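Local coordinates for CT263 (Chlamydia trachomatis, PDB 4QAS), which is a nucleosidase of the MTAN family that probably hydrolyses a futalosine-type nucleoside in the futalosine pathway of menaquinone synthesis, at residues R21-F26 with N34-H39; I73-A78 with Q185-A190. The protein carries 1 engineered substitution. All blocks are in the same frame, centred on the assembly; numbering follows the deposited sequence.

Interactions 1 and 2 stand on the same mixed sheet, their centres about 14 Å apart, and adjoin each other through two neighbouring helices. Interaction 1 ties the end of helix 16-25 to the hairpin strand 36-40, well away from the middle of the chain; interaction 2 sets helix 180-197 on strand 71-80 near that middle. Between them, Arg21 NE lies 2.9 Å from Gln185 OE1, probably as a hydrogen bond, and Thr22 OG1 comes within 3.4 Å of Ala188 CA. Both also reach the dimer interface, where Gln185 NE2 bonds to Leu25 O of the second subunit. Strand 71-80 runs, at its C-terminal end, toward what is probably the nucleoside pocket, as in related nucleosidases.

Interaction 1 (R21-F26 with N34-H39); sequences RTLSLF and NFYTYH
Leu23 and Phe26 meet Tyr36 and Tyr38 where the end of helix 16-25 in the alpha/beta nucleosidase fold packs against strand 36-40, the middle strand between 29-30 and 43-49. The contact is wholly apolar and aromatic. Two CH-pi contacts carry it. Leu23 lays its isopropyl fork over one face of the Tyr36 ring, CD2 standing 3.8 Å from the ring centroid and 19° off the normal. The other branch reaches further along the ring, with Leu23 CD1 3.8 Å from Tyr36 CE2. In the second, Phe26 CB sits over one face of Tyr38, 4.0 Å from its centroid. Tyr38 brings that face round because its CG is anti to the backbone N (chi1 171°), whereas the ring of Tyr36, two residues earlier on the same side of the strand, starts beside its own backbone N.

The third element is an aromatic pair. The rings of Phe26 and Tyr38 lie 28° from parallel and strongly offset, with centroids 5.3 Å apart, so there is little face-to-face stacking. Tyr195 adds an edge-to-face partner to Phe26, and Gln185 of the second subunit packs on both Phe26 and Tyr38, placing this pair at the dimer interface. The closest approach of the two segments is from Phe26 CD1 to Tyr38 CE2, 3.5 Å.

Interaction 2 (I73-A78 with Q185-A190); sequences INAGFA and QKLAEA
Leu187 carries its CG anti to its carbonyl carbon (chi1 -62°), and with the second torsion extended its fork reaches from helix 180-197 down onto strand 71-80. Phe77 likewise has its CG anti to its own carbonyl carbon, which turns the end of its ring back toward the helix although the side chain does not set out in that direction.

Leu187 makes every contact from helix segment 185-190, and its two methyls divide the work. CD1 rests on the strand backbone, 3.7 Å from both Gly76 N and Gly76 CA, and also reaches the neighbouring ring, with Leu187 CD1 4.0 Å from Phe77 CE1. CD2 lies alongside the peptide, 3.6 Å from Gly76 O, and touches the methyl of the preceding residue, Leu187 CD2 to Ala75 CB being 4.2 Å. Ala75 points toward the helix with no more than a methyl, and this short side chain lets the leucine come down almost onto the main chain; at Gly76 it meets main-chain atoms. The Phe77 and Leu187 side chains cross at about a right angle, and Leu187 also packs on Ile161 and Val163 of the adjacent strand.

On the far side of the helix, Gln185 NE2 donates to Glu189 OE2 one turn later, at 3.1 Å. The donor comes from the anti side of the carboxylate, 31° out of its plane. Gln185 is thereby tied within its helix while its OE1 accepts from Arg21 and its NE2 bonds to Leu25 O of the second subunit.

The short strand and helix axes approach to 8.6 Å and run at 151°. A helix laid along, and nearly antiparallel to, neighbouring parallel strands (71-80 and 158-167) is the layered alpha/beta packing of the nucleoside phosphorylase and nucleosidase fold.

Interaction 1 (R21-F26 with N34-H39)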
loop_
_atom_site.group_PDB
_atom_site.type_symbol
_atom_site.label_atom_id
_atom_site.label_comp_id
_atom_site.label_asym_id
_atom_site.label_seq_id
_atom_site.Cartn_x
_atom_site.Cartn_y
_atom_site.Cartn_z
ATOM N N ARG A 21 -7.078 3.882 5.587
ATOM C CA ARG A 21 -6.481 3.292 4.386
ATOM C C ARG A 21 -5.254 2.455 4.719
ATOM O O ARG A 21 -5.005 1.446 4.058
ATOM C CB ARG A 21 -6.191 4.353 3.328
ATOM C CG ARG A 21 -7.439 5.099 2.827
ATOM C CD ARG A 21 -8.522 4.202 2.240
ATOM N NE ARG A 21 -7.980 3.221 1.333
ATOM C CZ ARG A 21 -8.596 2.114 0.976
ATOM N NH1 ARG A 21 -9.865 1.944 1.288
ATOM N NH2 ARG A 21 -7.997 1.216 0.208
ATOM N N THR A 22 -4.522 2.792 5.774
ATOM C CA THR A 22 -3.433 1.923 6.201
ATOM C C THR A 22 -3.955 0.584 6.703
ATOM O O THR A 22 -3.361 -0.464 6.422
ATOM C CB THR A 22 -2.597 2.615 7.273
ATOM O OG1 THR A 22 -1.958 3.765 6.692
ATOM C CG2 THR A 22 -1.526 1.686 7.813
ATOM N N LEU A 23 -5.083 0.584 7.407
ATOM C CA LEU A 23 -5.661 -0.658 7.878
ATOM C C LEU A 23 -6.150 -1.520 6.726
ATOM O O LEU A 23 -6.227 -2.739 6.889
ATOM C CB LEU A 23 -6.785 -0.373 8.863
ATOM C CG LEU A 23 -6.359 0.178 10.240
ATOM C CD1 LEU A 23 -7.569 0.666 11.006
ATOM C CD2 LEU A 23 -5.621 -0.884 11.015
ATOM N N SER A 24 -6.434 -0.932 5.556
ATOM C CA SER A 24 -6.796 -1.718 4.384
ATOM C C SER A 24 -5.580 -2.331 3.685
ATOM O O SER A 24 -5.737 -3.283 2.935
ATOM C CB SER A 24 -7.584 -0.828 3.419
ATOM O OG SER A 24 -8.159 -1.599 2.415
ATOM N N LEU A 25 -4.387 -1.792 3.894
ATOM C CA LEU A 25 -3.207 -2.239 3.145
ATOM C C LEU A 25 -2.764 -3.640 3.496
ATOM O O LEU A 25 -2.144 -4.302 2.671
ATOM C CB LEU A 25 -2.017 -1.371 3.482
ATOM C CG LEU A 25 -1.949 0.031 2.997
ATOM C CD1 LEU A 25 -0.542 0.555 3.419
ATOM C CD2 LEU A 25 -2.137 0.090 1.508
ATOM N N PHE A 26 -2.997 -4.085 4.738
ATOM C CA PHE A 26 -2.565 -5.381 5.227
ATOM C C PHE A 26 -3.754 -6.088 5.849
ATOM O O PHE A 26 -4.677 -5.418 6.345
ATOM C CB PHE A 26 -1.454 -5.236 6.287
ATOM C CG PHE A 26 -0.274 -4.476 5.817
ATOM C CD1 PHE A 26 0.698 -5.092 5.044
ATOM C CD2 PHE A 26 -0.127 -3.165 6.140
ATOM C CE1 PHE A 26 1.791 -4.381 4.602
ATOM C CE2 PHE A 26 0.955 -2.455 5.710
ATOM C CZ PHE A 26 1.926 -3.079 4.936
ATOM N N ASN A 34 -7.601 -5.712 21.932
ATOM C CA ASN A 34 -8.474 -4.715 21.330
ATOM C C ASN A 34 -7.714 -3.733 20.449
ATOM O O ASN A 34 -8.126 -2.570 20.312
ATOM C CB ASN A 34 -9.267 -3.971 22.411
ATOM C CG ASN A 34 -10.574 -3.417 21.901
ATOM O OD1 ASN A 34 -10.934 -3.619 20.748
ATOM N ND2 ASN A 34 -11.306 -2.729 22.775
ATOM N N PHE A 35 -6.609 -4.161 19.829
ATOM C CA PHE A 35 -5.955 -3.340 18.814
ATOM C C PHE A 35 -5.530 -4.215 17.640
ATOM O O PHE A 35 -5.610 -5.437 17.699
ATOM C CB PHE A 35 -4.824 -2.452 19.375
ATOM C CG PHE A 35 -3.623 -3.202 19.872
ATOM C CD1 PHE A 35 -3.558 -3.652 21.185
ATOM C CD2 PHE A 35 -2.542 -3.434 19.037
ATOM C CE1 PHE A 35 -2.441 -4.334 21.644
ATOM C CE2 PHE A 35 -1.426 -4.102 19.483
ATOM C CZ PHE A 35 -1.371 -4.559 20.791
ATOM N N TYR A 36 -5.079 -3.571 16.560
ATOM C CA TYR A 36 -4.840 -4.284 15.308
ATOM C C TYR A 36 -3.407 -4.763 15.186
ATOM O O TYR A 36 -2.466 -4.059 15.549
ATOM C CB TYR A 36 -5.089 -3.396 14.103
ATOM C CG TYR A 36 -6.398 -2.705 14.092
ATOM C CD1 TYR A 36 -7.503 -3.320 13.568
ATOM C CD2 TYR A 36 -6.523 -1.402 14.560
ATOM C CE1 TYR A 36 -8.723 -2.677 13.528
ATOM C CE2 TYR A 36 -7.732 -0.750 14.526
ATOM C CZ TYR A 36 -8.828 -1.396 14.008
ATOM O OH TYR A 36 -10.035 -0.736 13.975
ATOM N N THR A 37 -3.246 -5.961 14.628
ATOM C CA THR A 37 -1.927 -6.562 14.509
ATOM C C THR A 37 -1.836 -7.353 13.213
ATOM O O THR A 37 -2.823 -7.929 12.744
ATOM C CB THR A 37 -1.661 -7.474 15.710
ATOM O OG1 THR A 37 -0.288 -7.891 15.701
ATOM C CG2 THR A 37 -2.586 -8.701 15.701
ATOM N N TYR A 38 -0.616 -7.403 12.678
ATOM C CA TYR A 38 -0.308 -8.166 11.477
ATOM C C TYR A 38 1.160 -8.529 11.568
ATOM O O TYR A 38 1.958 -7.737 12.071
ATOM C CB TYR A 38 -0.530 -7.284 10.244
ATOM C CG TYR A 38 -0.030 -7.888 8.954
ATOM C CD1 TYR A 38 -0.645 -9.004 8.426
ATOM C CD2 TYR A 38 1.029 -7.328 8.257
ATOM C CE1 TYR A 38 -0.214 -9.584 7.233
ATOM C CE2 TYR A 38 1.461 -7.898 7.051
ATOM C CZ TYR A 38 0.836 -9.011 6.564
ATOM O OH TYR A 38 1.272 -9.560 5.372
ATOM N N HIS A 39 1.527 -9.711 11.106
ATOM C CA HIS A 39 2.936 -10.072 11.059
ATOM C C HIS A 39 3.222 -10.872 9.800
ATOM O O HIS A 39 2.372 -11.611 9.303
ATOM C CB HIS A 39 3.368 -10.849 12.300
ATOM C CG HIS A 39 2.762 -12.211 12.389
ATOM N ND1 HIS A 39 3.402 -13.342 11.929
ATOM C CD2 HIS A 39 1.563 -12.623 12.860
ATOM C CE1 HIS A 39 2.627 -14.393 12.123
ATOM N NE2 HIS A 39 1.504 -13.985 12.686
#

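Interaction 2 (I73-A78 with Q185-A190)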
loop_
_atom_site.group_PDB
_atom_site.type_symbol
_atom_site.label_atom_id
_atom_site.label_comp_id
_atom_site.label_asym_id
_atom_site.label_seq_id
_atom_site.Cartn_x
_atom_site.Cartn_y
_atom_site.Cartn_z
ATOM N N ILE A 73 5.779 5.055 14.456
ATOM C CA ILE A 73 5.449 6.050 13.446
ATOM C C ILE A 73 4.082 6.608 13.775
ATOM O O ILE A 73 3.088 5.859 13.801
ATOM C CB ILE A 73 5.466 5.458 12.031
ATOM C CG1 ILE A 73 6.855 4.905 11.701
ATOM C CG2 ILE A 73 5.058 6.533 11.027
ATOM C CD1 ILE A 73 6.947 4.252 10.342
ATOM N N ASN A 74 4.024 7.917 14.021
ATOM C CA ASN A 74 2.749 8.611 14.112
ATOM C C ASN A 74 2.439 9.158 12.739
ATOM O O ASN A 74 3.178 10.002 12.227
ATOM C CB ASN A 74 2.867 9.744 15.124
ATOM C CG ASN A 74 1.682 10.664 15.125
ATOM O OD1 ASN A 74 1.853 11.889 15.292
ATOM N ND2 ASN A 74 0.477 10.122 14.973
ATOM N N ALA A 75 1.379 8.680 12.135
ATOM C CA ALA A 75 0.935 9.185 10.852
ATOM C C ALA A 75 -0.391 9.887 11.057
ATOM O O ALA A 75 -1.260 9.390 11.770
ATOM C CB ALA A 75 0.767 8.042 9.868
ATOM N N GLY A 76 -0.553 11.072 10.454
ATOM C CA GLY A 76 -1.818 11.758 10.643
ATOM C C GLY A 76 -1.979 12.959 9.735
ATOM O O GLY A 76 -1.122 13.272 8.908
ATOM N N PHE A 77 -3.144 13.568 9.872
ATOM C CA PHE A 77 -3.484 14.807 9.180
ATOM C C PHE A 77 -2.912 15.997 9.942
ATOM O O PHE A 77 -2.828 15.996 11.162
ATOM C CB PHE A 77 -5.005 14.991 9.125
ATOM C CG PHE A 77 -5.787 13.825 8.537
ATOM C CD1 PHE A 77 -5.204 12.886 7.703
ATOM C CD2 PHE A 77 -7.132 13.713 8.806
ATOM C CE1 PHE A 77 -5.956 11.831 7.181
ATOM C CE2 PHE A 77 -7.881 12.660 8.269
ATOM C CZ PHE A 77 -7.300 11.745 7.469
ATOM N N ALA A 78 -2.551 17.050 9.211
ATOM C CA ALA A 78 -2.136 18.285 9.847
ATOM C C ALA A 78 -2.622 19.471 9.032
ATOM O O ALA A 78 -2.489 19.486 7.810
ATOM C CB ALA A 78 -0.608 18.369 10.026
ATOM N N GLN A 185 -5.359 7.881 2.409
ATOM C CA GLN A 185 -4.646 7.140 1.381
ATOM C C GLN A 185 -3.215 7.637 1.237
ATOM O O GLN A 185 -2.296 6.828 1.043
ATOM C CB GLN A 185 -5.422 7.205 0.060
ATOM C CG GLN A 185 -4.788 6.425 -1.041
ATOM C CD GLN A 185 -4.849 4.940 -0.813
ATOM O OE1 GLN A 185 -5.716 4.432 -0.081
ATOM N NE2 GLN A 185 -3.947 4.194 -1.456
ATOM N N LYS A 186 -2.996 8.956 1.316
ATOM C CA LYS A 186 -1.627 9.475 1.269
ATOM C C LYS A 186 -0.786 8.904 2.394
ATOM O O LYS A 186 0.387 8.583 2.200
ATOM C CB LYS A 186 -1.612 11.000 1.353
ATOM C CG LYS A 186 -2.170 11.724 0.156
ATOM C CD LYS A 186 -1.362 11.498 -1.117
ATOM C CE LYS A 186 0.006 12.154 -1.072
ATOM N NZ LYS A 186 0.744 11.973 -2.359
ATOM N N LEU A 187 -1.348 8.820 3.589
ATOM C CA LEU A 187 -0.596 8.233 4.697
ATOM C C LEU A 187 -0.216 6.785 4.409
ATOM O O LEU A 187 0.912 6.370 4.664
ATOM C CB LEU A 187 -1.394 8.342 5.987
ATOM C CG LEU A 187 -1.686 9.776 6.434
ATOM C CD1 LEU A 187 -2.531 9.732 7.647
ATOM C CD2 LEU A 187 -0.420 10.577 6.670
ATOM N N ALA A 188 -1.149 5.992 3.872
ATOM C CA ALA A 188 -0.882 4.594 3.572
ATOM C C ALA A 188 0.228 4.471 2.555
ATOM O O ALA A 188 1.110 3.611 2.677
ATOM C CB ALA A 188 -2.161 3.911 3.081
ATOM N N GLU A 189 0.199 5.342 1.540
ATOM C CA GLU A 189 1.212 5.304 0.503
ATOM C C GLU A 189 2.589 5.642 1.049
ATOM O O GLU A 189 3.601 5.133 0.553
ATOM C CB GLU A 189 0.782 6.221 -0.640
ATOM C CG GLU A 189 -0.436 5.645 -1.346
ATOM C CD GLU A 189 -1.076 6.573 -2.344
ATOM O OE1 GLU A 189 -0.612 7.730 -2.486
ATOM O OE2 GLU A 189 -2.062 6.143 -2.978
ATOM N N ALA A 190 2.659 6.498 2.064
ATOM C CA ALA A 190 3.946 6.820 2.663
ATOM C C ALA A 190 4.422 5.744 3.630
ATOM O O ALA A 190 5.639 5.535 3.769
ATOM C CB ALA A 190 3.849 8.151 3.390
#